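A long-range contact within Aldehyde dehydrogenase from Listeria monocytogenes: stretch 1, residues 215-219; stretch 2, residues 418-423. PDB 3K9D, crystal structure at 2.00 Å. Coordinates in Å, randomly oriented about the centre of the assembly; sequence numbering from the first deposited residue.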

# COMPACT_ATOMS: atom_id res chain seq x y z
N ILE A 215 -3.85 4.42 3.75
CA ILE A 215 -2.84 5.27 3.18
C ILE A 215 -2.83 6.60 3.91
O ILE A 215 -3.81 7.35 3.91
N GLY A 216 -1.70 6.86 4.56
CA GLY A 216 -1.57 7.98 5.46
C GLY A 216 -0.76 9.14 4.93
O GLY A 216 -0.03 9.02 3.94
N VAL A 217 -0.90 10.28 5.59
CA VAL A 217 -0.08 11.45 5.31
C VAL A 217 0.88 11.60 6.49
O VAL A 217 0.80 10.84 7.46
N GLY A 218 1.80 12.55 6.41
CA GLY A 218 2.64 12.86 7.55
C GLY A 218 2.61 14.37 7.81
O GLY A 218 2.02 15.11 7.01
N PRO A 219 3.24 14.82 8.91
CA PRO A 219 3.40 16.25 9.15
C PRO A 219 4.33 16.85 8.10
O PRO A 219 5.36 16.25 7.78
N LEU A 418 -4.69 16.44 -2.90
CA LEU A 418 -4.71 17.02 -1.58
C LEU A 418 -4.43 15.97 -0.50
O LEU A 418 -4.42 16.29 0.69
N THR A 419 -4.17 14.73 -0.94
CA THR A 419 -3.61 13.68 -0.08
C THR A 419 -2.19 13.35 -0.55
O THR A 419 -1.98 12.73 -1.59
N LEU A 420 -1.23 13.81 0.24
CA LEU A 420 0.17 13.76 -0.12
C LEU A 420 0.81 12.70 0.77
O LEU A 420 1.02 12.93 1.96
N GLY A 421 1.08 11.52 0.20
CA GLY A 421 1.64 10.43 1.00
C GLY A 421 3.06 10.73 1.43
O GLY A 421 3.80 11.38 0.68
N CYS A 422 3.43 10.30 2.64
CA CYS A 422 4.78 10.50 3.14
C CYS A 422 5.68 9.28 2.94
O CYS A 422 6.89 9.33 3.23
N GLY A 423 5.10 8.18 2.45
CA GLY A 423 5.88 6.97 2.25
C GLY A 423 6.32 6.31 3.53
O GLY A 423 5.90 6.70 4.63

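Packing between residues 215-219 and 418-423 of the Listeria monocytogenes aldehyde dehydrogenase, two segments whose touching residues are at least 202 positions apart in one chain. The contact is small, burying 261 Å² over both sides, and no direct hydrogen bond crosses it; van der Waals packing and one bridging water make up the join. Stretch 1 leaves a strand at I215 and G216 and continues as loop, while stretch 2 contains no regular helix. The nearest CA atoms across the contact are those of V217 and G421, 4.8 Å apart. V217, C422 and T419 cover the most surface.

V217 is covered most, with 58 Å² under the other stretch. Its CA-to-CB bond points sideways. With chi1 at -58° (m), the methyl CG1 is brought against stretch 2: V217 CG1 lies 3.6 Å from L420 O and 3.9 Å from T419 CG2. The first is a contact of a methyl with a carbonyl oxygen, the second an ordinary meeting of two methyl groups. CG2 is turned from this contact and stays farther from both of those atoms.

T419 supplies the other half of that methyl pair. Its CB also points sideways, and chi1 of -65° (m) leaves CG2 facing V217 while OG1 lies farther from the valine methyl. The hydroxyl is hydrogen-bonded elsewhere in the structure, so the threonine presents carbon to this contact without leaving its polar atom unsatisfied.

C422 is the side chain of stretch 2 whose CA-to-CB bond points toward stretch 1. In the p rotamer (chi1 54°), its sulfur rests on the backbone where V217 joins G218: C422 SG is 3.5 Å from V217 C and 3.4 Å from G218 N. The thiol thus packs over a peptide unit, not against another side chain. The absence of a side chain at G218 makes this possible, since a CB built there in ideal geometry would fall 2.9 Å from C422 SG, a clash. At G216 the constraint is looser: an ideal CB would stand 5.5 Å from C422 SG.

G218 N also has a polar partner. G218 N donates to the O of water 1, 2.8 Å away, and that water O in turn donates to L420 O at 2.9 Å. The water therefore links an amide of one stretch to a carbonyl of the other, and L420 O both receives this bond and is the atom V217 CG1 approaches.

The remaining side chains contribute less. L420 (m, t) starts sideways but its end leads away, so its part here is played by its backbone. I215 (t, t) also starts sideways, yet its end comes nearer, with I215 CD1 4.8 Å from T419 CG2, too far for a close contact. Beside it, G216 O lies 3.7 Å from G421 CA, a close backbone approach. P219 points away and L418 is out of reach.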

# COMPACT_ATOMS: atom_id res chain seq x y z
CB ILE A 215 -2.91 5.36 1.63
CG1 ILE A 215 -2.32 6.68 1.13
CG2 ILE A 215 -4.31 5.05 1.11
CD1 ILE A 215 -2.53 6.86 -0.31
CB VAL A 217 -0.95 12.71 5.11
CG1 VAL A 217 -1.96 12.50 3.96
CG2 VAL A 217 -1.68 13.09 6.40
CB PRO A 219 4.04 16.31 10.54
CG PRO A 219 3.83 14.96 11.15
CD PRO A 219 3.84 14.01 10.00
CB LEU A 418 -6.02 17.78 -1.35
CG LEU A 418 -6.15 19.04 -2.22
CD1 LEU A 418 -7.61 19.44 -2.35
CD2 LEU A 418 -5.32 20.19 -1.71
CB THR A 419 -4.53 12.43 0.02
OG1 THR A 419 -5.74 12.81 0.67
CG2 THR A 419 -3.87 11.29 0.83
CB LEU A 420 0.80 15.15 0.09
CG LEU A 420 0.07 16.36 -0.56
CD1 LEU A 420 0.85 17.67 -0.39
CD2 LEU A 420 -0.19 16.14 -2.03
CB CYS A 422 4.79 10.95 4.61
SG CYS A 422 3.88 9.90 5.77
O HOH W 1 3.00 13.35 4.03